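Local atomic coordinates of CRISPR system Cmr subunit Cmr1-1 (Pyrococcus furiosus, PDB entry 4W8Z), a protein that binds RNA and, together with Cmr6, caps the type III-B Cmr ribonucleoprotein complex, part of a CRISPR system that defends against invading genetic elements. Residues A[248-259]-A[316-325]; A[103-111]-A[156-164]. All blocks are in the same frame, centred on the assembly; numbering follows the deposited sequence.

Interaction 1. Residues A[248-259]-A[316-325]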
loop_
_atom_site.group_PDB
_atom_site.type_symbol
_atom_site.label_atom_id
_atom_site.label_comp_id
_atom_site.label_asym_id
_atom_site.label_seq_id
_atom_site.Cartn_x
_atom_site.Cartn_y
_atom_site.Cartn_z
ATOM N N TYR A 248 13.500 9.024 -6.336
ATOM C CA TYR A 248 12.351 9.455 -7.124
ATOM C C TYR A 248 12.639 10.738 -7.899
ATOM O O TYR A 248 12.067 10.967 -8.964
ATOM C CB TYR A 248 11.123 9.652 -6.232
ATOM C CG TYR A 248 9.955 10.269 -6.963
ATOM C CD1 TYR A 248 9.181 9.515 -7.837
ATOM C CD2 TYR A 248 9.642 11.612 -6.800
ATOM C CE1 TYR A 248 8.119 10.079 -8.520
ATOM C CE2 TYR A 248 8.585 12.185 -7.477
ATOM C CZ TYR A 248 7.824 11.416 -8.334
ATOM O OH TYR A 248 6.770 11.998 -9.006
ATOM N N LYS A 249 13.522 11.577 -7.367
ATOM C CA LYS A 249 13.871 12.821 -8.041
ATOM C C LYS A 249 14.598 12.528 -9.349
ATOM O O LYS A 249 14.347 13.170 -10.368
ATOM C CB LYS A 249 14.736 13.697 -7.136
ATOM C CG LYS A 249 15.083 15.057 -7.719
ATOM C CD LYS A 249 16.166 15.735 -6.896
ATOM C CE LYS A 249 16.633 17.034 -7.534
ATOM N NZ LYS A 249 17.854 17.580 -6.863
ATOM N N GLU A 250 15.492 11.543 -9.314
ATOM C CA GLU A 250 16.254 11.162 -10.495
ATOM C C GLU A 250 15.386 10.372 -11.465
ATOM O O GLU A 250 15.493 10.533 -12.684
ATOM C CB GLU A 250 17.491 10.351 -10.100
ATOM C CG GLU A 250 18.326 9.833 -11.273
ATOM C CD GLU A 250 18.948 10.938 -12.129
ATOM O OE1 GLU A 250 18.856 12.135 -11.769
ATOM O OE2 GLU A 250 19.543 10.600 -13.178
ATOM N N TYR A 251 14.527 9.522 -10.910
ATOM C CA TYR A 251 13.548 8.765 -11.688
ATOM C C TYR A 251 12.652 9.708 -12.481
ATOM O O TYR A 251 12.437 9.521 -13.677
ATOM C CB TYR A 251 12.719 7.889 -10.754
ATOM C CG TYR A 251 11.609 7.088 -11.400
ATOM C CD1 TYR A 251 11.888 6.006 -12.224
ATOM C CD2 TYR A 251 10.275 7.389 -11.146
ATOM C CE1 TYR A 251 10.871 5.259 -12.794
ATOM C CE2 TYR A 251 9.255 6.647 -11.711
ATOM C CZ TYR A 251 9.559 5.587 -12.532
ATOM O OH TYR A 251 8.541 4.849 -13.088
ATOM N N LEU A 252 12.150 10.733 -11.804
ATOM C CA LEU A 252 11.293 11.733 -12.429
ATOM C C LEU A 252 12.060 12.579 -13.442
ATOM O O LEU A 252 11.512 12.972 -14.469
ATOM C CB LEU A 252 10.667 12.630 -11.360
ATOM C CG LEU A 252 9.791 13.799 -11.810
ATOM C CD1 LEU A 252 8.531 13.296 -12.495
ATOM C CD2 LEU A 252 9.453 14.682 -10.619
ATOM N N ARG A 253 13.326 12.860 -13.154
ATOM C CA ARG A 253 14.137 13.683 -14.049
ATOM C C ARG A 253 14.283 13.026 -15.421
ATOM O O ARG A 253 14.073 13.665 -16.451
ATOM C CB ARG A 253 15.515 13.946 -13.442
ATOM C CG ARG A 253 16.300 15.024 -14.168
ATOM C CD ARG A 253 17.728 15.133 -13.660
ATOM N NE ARG A 253 18.502 13.922 -13.913
ATOM C CZ ARG A 253 19.009 13.595 -15.098
ATOM N NH1 ARG A 253 18.813 14.385 -16.144
ATOM N NH2 ARG A 253 19.706 12.473 -15.239
ATOM N N ARG A 254 14.627 11.742 -15.425
ATOM C CA ARG A 254 14.777 10.995 -16.668
ATOM C C ARG A 254 13.424 10.749 -17.333
ATOM O O ARG A 254 13.324 10.666 -18.558
ATOM C CB ARG A 254 15.485 9.665 -16.412
ATOM C CG ARG A 254 16.868 9.820 -15.836
ATOM C CD ARG A 254 17.590 8.495 -15.797
ATOM N NE ARG A 254 18.848 8.595 -15.066
ATOM C CZ ARG A 254 19.675 7.579 -14.854
ATOM N NH1 ARG A 254 19.382 6.371 -15.321
ATOM N NH2 ARG A 254 20.796 7.772 -14.173
ATOM N N ARG A 255 12.389 10.627 -16.512
ATOM C CA ARG A 255 11.038 10.401 -16.999
ATOM C C ARG A 255 10.565 11.576 -17.847
ATOM O O ARG A 255 10.039 11.390 -18.943
ATOM C CB ARG A 255 10.091 10.173 -15.823
ATOM C CG ARG A 255 8.720 9.695 -16.213
ATOM C CD ARG A 255 7.881 9.448 -14.980
ATOM N NE ARG A 255 7.228 8.147 -15.037
ATOM C CZ ARG A 255 6.453 7.666 -14.077
ATOM N NH1 ARG A 255 6.233 8.382 -12.982
ATOM N NH2 ARG A 255 5.899 6.470 -14.213
ATOM N N ILE A 256 10.767 12.784 -17.326
ATOM C CA ILE A 256 10.427 14.015 -18.032
ATOM C C ILE A 256 11.129 14.091 -19.389
ATOM O O ILE A 256 10.493 14.344 -20.411
ATOM C CB ILE A 256 10.797 15.258 -17.193
ATOM C CG1 ILE A 256 9.965 15.300 -15.911
ATOM C CG2 ILE A 256 10.585 16.527 -17.993
ATOM C CD1 ILE A 256 10.463 16.299 -14.896
ATOM N N LYS A 257 12.438 13.861 -19.395
ATOM C CA LYS A 257 13.206 13.893 -20.631
ATOM C C LYS A 257 12.717 12.831 -21.613
ATOM O O LYS A 257 12.618 13.081 -22.814
ATOM C CB LYS A 257 14.698 13.698 -20.345
ATOM C CG LYS A 257 15.396 14.917 -19.761
ATOM C CD LYS A 257 16.676 15.212 -20.524
ATOM C CE LYS A 257 17.798 14.258 -20.145
ATOM N NZ LYS A 257 18.654 14.832 -19.063
ATOM N N LYS A 258 12.398 11.653 -21.087
ATOM C CA LYS A 258 11.983 10.528 -21.916
ATOM C C LYS A 258 10.681 10.819 -22.651
ATOM O O LYS A 258 10.556 10.551 -23.847
ATOM C CB LYS A 258 11.831 9.263 -21.066
ATOM C CG LYS A 258 11.447 8.025 -21.858
ATOM C CD LYS A 258 11.686 6.754 -21.066
ATOM C CE LYS A 258 10.433 6.263 -20.373
ATOM N NZ LYS A 258 10.651 4.919 -19.756
ATOM N N TYR A 259 9.713 11.380 -21.939
ATOM C CA TYR A 259 8.395 11.568 -22.521
ATOM C C TYR A 259 8.292 12.847 -23.328
ATOM O O TYR A 259 7.379 12.993 -24.140
ATOM C CB TYR A 259 7.330 11.515 -21.430
ATOM C CG TYR A 259 6.938 10.093 -21.143
ATOM C CD1 TYR A 259 6.090 9.414 -22.002
ATOM C CD2 TYR A 259 7.445 9.416 -20.046
ATOM C CE1 TYR A 259 5.739 8.110 -21.771
ATOM C CE2 TYR A 259 7.098 8.103 -19.802
ATOM C CZ TYR A 259 6.245 7.457 -20.671
ATOM O OH TYR A 259 5.887 6.152 -20.449
ATOM N N ILE A 316 3.033 15.295 -14.953
ATOM C CA ILE A 316 3.898 14.119 -14.904
ATOM C C ILE A 316 4.364 13.811 -13.477
ATOM O O ILE A 316 4.747 12.681 -13.165
ATOM C CB ILE A 316 5.125 14.294 -15.831
ATOM C CG1 ILE A 316 5.893 12.973 -15.975
ATOM C CG2 ILE A 316 6.017 15.416 -15.333
ATOM C CD1 ILE A 316 6.595 12.811 -17.305
ATOM N N VAL A 317 4.302 14.812 -12.604
ATOM C CA VAL A 317 4.649 14.615 -11.203
ATOM C C VAL A 317 3.604 13.738 -10.507
ATOM O O VAL A 317 3.881 13.129 -9.476
ATOM C CB VAL A 317 4.791 15.967 -10.458
ATOM C CG1 VAL A 317 3.430 16.598 -10.206
ATOM C CG2 VAL A 317 5.547 15.778 -9.154
ATOM N N ASP A 318 2.409 13.666 -11.089
ATOM C CA ASP A 318 1.317 12.895 -10.503
ATOM C C ASP A 318 1.211 11.501 -11.116
ATOM O O ASP A 318 0.407 10.681 -10.669
ATOM C CB ASP A 318 -0.013 13.633 -10.667
ATOM C CG ASP A 318 -0.119 14.863 -9.777
ATOM O OD1 ASP A 318 0.449 14.853 -8.660
ATOM O OD2 ASP A 318 -0.783 15.840 -10.193
ATOM N N TRP A 319 2.014 11.238 -12.142
ATOM C CA TRP A 319 2.010 9.931 -12.790
ATOM C C TRP A 319 2.421 8.843 -11.801
ATOM O O TRP A 319 3.320 9.048 -10.986
ATOM C CB TRP A 319 2.938 9.930 -14.007
ATOM C CG TRP A 319 2.398 10.702 -15.183
ATOM C CD1 TRP A 319 1.345 11.579 -15.180
ATOM C CD2 TRP A 319 2.875 10.659 -16.535
ATOM N NE1 TRP A 319 1.148 12.088 -16.440
ATOM C CE2 TRP A 319 2.070 11.536 -17.291
ATOM C CE3 TRP A 319 3.908 9.968 -17.179
ATOM C CZ2 TRP A 319 2.261 11.732 -18.659
ATOM C CZ3 TRP A 319 4.091 10.159 -18.537
ATOM C CH2 TRP A 319 3.276 11.037 -19.260
ATOM N N ASN A 320 1.751 7.696 -11.860
ATOM C CA ASN A 320 2.099 6.555 -11.017
ATOM C C ASN A 320 3.566 6.161 -11.121
ATOM O O ASN A 320 4.174 6.258 -12.190
ATOM C CB ASN A 320 1.242 5.341 -11.375
ATOM C CG ASN A 320 -0.199 5.500 -10.960
ATOM O OD1 ASN A 320 -0.523 6.329 -10.112
ATOM N ND2 ASN A 320 -1.074 4.691 -11.543
ATOM N N VAL A 321 4.129 5.704 -10.006
ATOM C CA VAL A 321 5.477 5.150 -10.004
ATOM C C VAL A 321 5.420 3.675 -10.405
ATOM O O VAL A 321 4.679 2.895 -9.810
ATOM C CB VAL A 321 6.145 5.299 -8.627
ATOM C CG1 VAL A 321 7.502 4.623 -8.615
ATOM C CG2 VAL A 321 6.277 6.773 -8.266
ATOM N N LEU A 322 6.190 3.299 -11.422
ATOM C CA LEU A 322 6.129 1.942 -11.957
ATOM C C LEU A 322 7.339 1.118 -11.558
ATOM O O LEU A 322 8.259 1.617 -10.912
ATOM C CB LEU A 322 6.007 1.970 -13.478
ATOM C CG LEU A 322 4.821 2.744 -14.054
ATOM C CD1 LEU A 322 4.783 2.554 -15.559
ATOM C CD2 LEU A 322 3.507 2.304 -13.404
ATOM N N SER A 323 7.341 -0.147 -11.959
ATOM C CA SER A 323 8.328 -1.099 -11.472
ATOM C C SER A 323 9.744 -0.821 -11.961
ATOM O O SER A 323 10.703 -1.334 -11.397
ATOM C CB SER A 323 7.925 -2.509 -11.873
ATOM O OG SER A 323 7.926 -2.626 -13.282
ATOM N N ASN A 324 9.891 -0.007 -13.001
ATOM C CA ASN A 324 11.229 0.332 -13.477
ATOM C C ASN A 324 11.931 1.330 -12.551
ATOM O O ASN A 324 13.056 1.757 -12.817
ATOM C CB ASN A 324 11.172 0.881 -14.903
ATOM C CG ASN A 324 10.292 2.104 -15.028
ATOM O OD1 ASN A 324 9.425 2.352 -14.198
ATOM N ND2 ASN A 324 10.506 2.870 -16.081
ATOM N N PHE A 325 11.253 1.693 -11.466
ATOM C CA PHE A 325 11.795 2.594 -10.458
ATOM C C PHE A 325 12.754 1.866 -9.514
ATOM O O PHE A 325 13.538 2.497 -8.806
ATOM C CB PHE A 325 10.645 3.242 -9.678
ATOM C CG PHE A 325 11.061 3.910 -8.394
ATOM C CD1 PHE A 325 11.808 5.075 -8.407
ATOM C CD2 PHE A 325 10.678 3.381 -7.170
ATOM C CE1 PHE A 325 12.177 5.695 -7.223
ATOM C CE2 PHE A 325 11.046 3.994 -5.984
ATOM C CZ PHE A 325 11.794 5.154 -6.012
#

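Interaction 2. Residues A[103-111]-A[156-164]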
loop_
_atom_site.group_PDB
_atom_site.type_symbol
_atom_site.label_atom_id
_atom_site.label_comp_id
_atom_site.label_asym_id
_atom_site.label_seq_id
_atom_site.Cartn_x
_atom_site.Cartn_y
_atom_site.Cartn_z
ATOM N N TYR A 103 9.715 15.895 -3.223
ATOM C CA TYR A 103 9.293 15.381 -4.519
ATOM C C TYR A 103 8.257 14.268 -4.379
ATOM O O TYR A 103 7.235 14.295 -5.057
ATOM C CB TYR A 103 10.500 14.903 -5.323
ATOM C CG TYR A 103 11.351 16.042 -5.835
ATOM C CD1 TYR A 103 10.980 16.757 -6.968
ATOM C CD2 TYR A 103 12.520 16.411 -5.179
ATOM C CE1 TYR A 103 11.752 17.803 -7.438
ATOM C CE2 TYR A 103 13.300 17.458 -5.640
ATOM C CZ TYR A 103 12.911 18.151 -6.771
ATOM O OH TYR A 103 13.689 19.192 -7.233
ATOM N N ILE A 104 8.498 13.303 -3.501
ATOM C CA ILE A 104 7.531 12.228 -3.324
ATOM C C ILE A 104 6.227 12.760 -2.729
ATOM O O ILE A 104 5.155 12.245 -3.036
ATOM C CB ILE A 104 8.075 11.076 -2.439
ATOM C CG1 ILE A 104 8.494 11.572 -1.056
ATOM C CG2 ILE A 104 9.242 10.371 -3.119
ATOM C CD1 ILE A 104 8.920 10.451 -0.128
ATOM N N TRP A 105 6.314 13.793 -1.893
ATOM C CA TRP A 105 5.122 14.368 -1.267
ATOM C C TRP A 105 4.811 15.766 -1.788
ATOM O O TRP A 105 4.170 16.557 -1.095
ATOM C CB TRP A 105 5.278 14.423 0.251
ATOM C CG TRP A 105 5.391 13.079 0.898
ATOM C CD1 TRP A 105 5.314 11.864 0.283
ATOM C CD2 TRP A 105 5.603 12.811 2.288
ATOM N NE1 TRP A 105 5.467 10.859 1.202
ATOM C CE2 TRP A 105 5.649 11.413 2.441
ATOM C CE3 TRP A 105 5.764 13.617 3.417
ATOM C CZ2 TRP A 105 5.843 10.804 3.680
ATOM C CZ3 TRP A 105 5.960 13.007 4.647
ATOM C CH2 TRP A 105 5.996 11.616 4.767
ATOM N N PHE A 106 5.275 16.057 -3.001
ATOM C CA PHE A 106 5.026 17.335 -3.660
ATOM C C PHE A 106 3.576 17.799 -3.527
ATOM O O PHE A 106 3.317 18.936 -3.142
ATOM C CB PHE A 106 5.408 17.234 -5.141
ATOM C CG PHE A 106 5.061 18.453 -5.947
ATOM C CD1 PHE A 106 3.830 18.561 -6.573
ATOM C CD2 PHE A 106 5.974 19.483 -6.098
ATOM C CE1 PHE A 106 3.507 19.681 -7.318
ATOM C CE2 PHE A 106 5.659 20.607 -6.844
ATOM C CZ PHE A 106 4.424 20.703 -7.454
ATOM N N SER A 107 2.642 16.909 -3.846
ATOM C CA SER A 107 1.218 17.234 -3.845
ATOM C C SER A 107 0.722 17.693 -2.475
ATOM O O SER A 107 -0.158 18.544 -2.383
ATOM C CB SER A 107 0.397 16.027 -4.317
ATOM O OG SER A 107 0.440 15.889 -5.728
ATOM N N ILE A 108 1.288 17.129 -1.415
ATOM C CA ILE A 108 0.901 17.494 -0.060
ATOM C C ILE A 108 1.414 18.894 0.241
ATOM O O ILE A 108 0.712 19.723 0.823
ATOM C CB ILE A 108 1.451 16.489 0.974
ATOM C CG1 ILE A 108 0.961 15.075 0.653
ATOM C CG2 ILE A 108 1.046 16.892 2.382
ATOM C CD1 ILE A 108 1.599 14.007 1.504
ATOM N N ASN A 109 2.644 19.151 -0.188
ATOM C CA ASN A 109 3.278 20.449 -0.024
ATOM C C ASN A 109 2.490 21.556 -0.724
ATOM O O ASN A 109 2.414 22.684 -0.235
ATOM C CB ASN A 109 4.710 20.391 -0.557
ATOM C CG ASN A 109 5.537 21.590 -0.151
ATOM O OD1 ASN A 109 5.137 22.372 0.710
ATOM N ND2 ASN A 109 6.706 21.735 -0.763
ATOM N N LEU A 110 1.893 21.221 -1.864
ATOM C CA LEU A 110 1.136 22.189 -2.646
ATOM C C LEU A 110 -0.204 22.504 -1.989
ATOM O O LEU A 110 -0.616 23.662 -1.932
ATOM C CB LEU A 110 0.919 21.676 -4.071
ATOM C CG LEU A 110 0.154 22.619 -5.005
ATOM C CD1 LEU A 110 0.801 23.991 -5.023
ATOM C CD2 LEU A 110 0.080 22.045 -6.404
ATOM N N LEU A 111 -0.887 21.472 -1.508
ATOM C CA LEU A 111 -2.122 21.665 -0.758
ATOM C C LEU A 111 -1.851 22.480 0.500
ATOM O O LEU A 111 -2.671 23.300 0.911
ATOM C CB LEU A 111 -2.750 20.319 -0.392
ATOM C CG LEU A 111 -3.381 19.528 -1.539
ATOM C CD1 LEU A 111 -3.696 18.108 -1.104
ATOM C CD2 LEU A 111 -4.639 20.230 -2.040
ATOM N N GLY A 156 -4.571 6.675 3.318
ATOM C CA GLY A 156 -4.565 8.113 3.131
ATOM C C GLY A 156 -4.012 8.619 1.807
ATOM O O GLY A 156 -3.635 7.845 0.923
ATOM N N PHE A 157 -3.966 9.942 1.680
ATOM C CA PHE A 157 -3.427 10.585 0.490
ATOM C C PHE A 157 -1.936 10.279 0.345
ATOM O O PHE A 157 -1.175 10.411 1.307
ATOM C CB PHE A 157 -3.671 12.097 0.550
ATOM C CG PHE A 157 -3.292 12.828 -0.708
ATOM C CD1 PHE A 157 -3.662 12.337 -1.948
ATOM C CD2 PHE A 157 -2.588 14.026 -0.649
ATOM C CE1 PHE A 157 -3.324 13.014 -3.112
ATOM C CE2 PHE A 157 -2.243 14.706 -1.810
ATOM C CZ PHE A 157 -2.613 14.196 -3.044
ATOM N N ARG A 158 -1.543 9.860 -0.858
ATOM C CA ARG A 158 -0.146 9.563 -1.204
ATOM C C ARG A 158 0.429 8.347 -0.469
ATOM O O ARG A 158 1.645 8.213 -0.335
ATOM C CB ARG A 158 0.738 10.791 -0.952
ATOM C CG ARG A 158 0.617 11.855 -2.018
ATOM C CD ARG A 158 1.194 11.360 -3.337
ATOM N NE ARG A 158 0.865 12.261 -4.432
ATOM C CZ ARG A 158 -0.167 12.096 -5.253
ATOM N NH1 ARG A 158 -0.967 11.048 -5.112
ATOM N NH2 ARG A 158 -0.399 12.978 -6.219
ATOM N N SER A 159 -0.443 7.445 -0.031
ATOM C CA SER A 159 -0.014 6.267 0.723
ATOM C C SER A 159 0.760 5.244 -0.123
ATOM O O SER A 159 1.439 4.374 0.422
ATOM C CB SER A 159 -1.223 5.599 1.383
ATOM O OG SER A 159 -2.402 5.840 0.633
ATOM N N ARG A 160 0.670 5.351 -1.446
ATOM C CA ARG A 160 1.503 4.536 -2.330
ATOM C C ARG A 160 2.907 5.120 -2.438
ATOM O O ARG A 160 3.808 4.505 -3.015
ATOM C CB ARG A 160 0.879 4.421 -3.719
ATOM C CG ARG A 160 -0.375 3.564 -3.758
ATOM C CD ARG A 160 -1.030 3.618 -5.123
ATOM N NE ARG A 160 -1.417 4.979 -5.464
ATOM C CZ ARG A 160 -1.829 5.368 -6.666
ATOM N NH1 ARG A 160 -1.904 4.499 -7.667
ATOM N NH2 ARG A 160 -2.160 6.634 -6.868
ATOM N N ARG A 161 3.088 6.309 -1.874
ATOM C CA ARG A 161 4.379 6.979 -1.913
ATOM C C ARG A 161 4.911 7.313 -0.525
ATOM O O ARG A 161 5.509 8.371 -0.324
ATOM C CB ARG A 161 4.297 8.265 -2.734
ATOM C CG ARG A 161 4.017 8.084 -4.210
ATOM C CD ARG A 161 4.322 9.384 -4.925
ATOM N NE ARG A 161 3.854 9.409 -6.305
ATOM C CZ ARG A 161 4.140 10.385 -7.163
ATOM N NH1 ARG A 161 4.901 11.406 -6.777
ATOM N NH2 ARG A 161 3.672 10.338 -8.405
ATOM N N GLY A 162 4.682 6.429 0.439
ATOM C CA GLY A 162 5.340 6.561 1.724
ATOM C C GLY A 162 4.540 7.125 2.881
ATOM O O GLY A 162 5.005 7.077 4.012
ATOM N N THR A 163 3.353 7.660 2.628
ATOM C CA THR A 163 2.540 8.152 3.734
ATOM C C THR A 163 1.642 7.051 4.289
ATOM O O THR A 163 1.309 6.093 3.593
ATOM C CB THR A 163 1.657 9.350 3.320
ATOM O OG1 THR A 163 0.544 8.886 2.551
ATOM C CG2 THR A 163 2.452 10.360 2.515
ATOM N N GLY A 164 1.249 7.191 5.548
ATOM C CA GLY A 164 0.251 6.312 6.120
ATOM C C GLY A 164 0.708 4.884 6.338
ATOM O O GLY A 164 -0.113 3.968 6.409
#

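Interaction 1. Residues A[248-259]-A[316-325]
Tyr251 and Arg255, one turn apart on helix 237-264, point their polar ends at the loop that leads into helix 327-330; the contact lies within the Cmr1-like C-terminal region. The Tyr251 hydroxyl gives its proton to Asn324 OD1 (OH to OD1 2.9 Å) and accepts the backbone N-H of Leu322 (N to OH 3.3 Å). Phe325 covers one face of the Tyr251 ring: its CB sits 3.8 Å from the ring centroid, and its own ring turns its edge inward in a T-shaped pair, planes at 69°. With CG anti to N (chi1 177°), Tyr251 stands out far enough to meet both partners.

Arg255 reaches past Tyr251, whose OH lies over one face of the guanidinium; Trp319 CB lies over the opposite face. NH2 meets Asn320 O at 2.7 Å, nearly in line with the C=O bond (169°), and NH1 adds a weak bond to the same oxygen. Glu310 adds a salt bridge to NH2 and also accepts from Tyr259 OH.

Ile316 CD1 rests on Arg255 CG (3.9 Å) and its CG2 on Ile256 CG1 (4.0 Å). Trp319 sets its edge on the face of Tyr259 in a second T-shaped pair. A largely irregular segment ending in the 3-10 turn 323-325 is thus tied to the helix by the polar ends of two buried side chains, Glu310 probably offsetting the guanidinium charge.

Interaction 2. Residues A[103-111]-A[156-164]
Trp105 presents one indole face to Thr163 and Ile108, with Thr163 CG2 3.6 Å from the centroid of the five-membered ring in a CH-pi contact, and it turns its edge to the carbonyls of Arg161 and Gly162. The second flat group, the Phe157 ring, has Arg158 CG over the centre of one face, while its CZ lies over the Arg158 guanidinium. In position and sequence, segment 156-164 is consistent with the glycine-rich loop of RAMP proteins, running into edge strand 166-172, and helix 106-113 packs on it.

At the indole edge NE1 donates to Arg161 O (2.9 Å, 150°), close to the ring plane though tilted from that of the carbonyl. Placing CG anti to the carbonyl carbon (chi1 -64°) swings the indole of Trp105, the residue just before the helix, toward the loop. Ile108 meets Phe157 through CG1 and CD2 at 3.9 Å, and Leu111 CD1 touches Phe157 CE2 at 3.8 Å; both approach the ring obliquely.

Arg158 bends back at chi2 and sends NH2 to Ser107 OG (3.1 Å), but its stronger partner is Glu32. Arg161 runs extended past Ile104, its CD 3.5 Å from Ile104 O, and its guanidinium goes on to Val317. Thr163 serves two neighbours at once: CG2 faces the indole, while OG1 donates to Phe157 O at 2.6 Å, bridging the two arms of the loop.

How the interactions relate
The two contacts adjoin, their centres about 15 Å apart, although interaction 1 lies in the Cmr1-like C-terminal region and interaction 2 in the RAMP-superfamily region. Two arginines of 156-164 cross the boundary. Arg161 NH2 lies 3.0 Å from Val317 O, a probable hydrogen bond, and Arg161 NH1 adds a weak one to Tyr248 OH. Arg158 NH2 forms a salt bridge with Asp318 OD1 at 3.2 Å. The loop 316-325 is therefore held between helix 237-264 and the loop 156-164. Tyr103 and Ile104, in the turn just before helix 106-113, pack on Tyr248 of helix 237-264. No RNA is bound in this apo model.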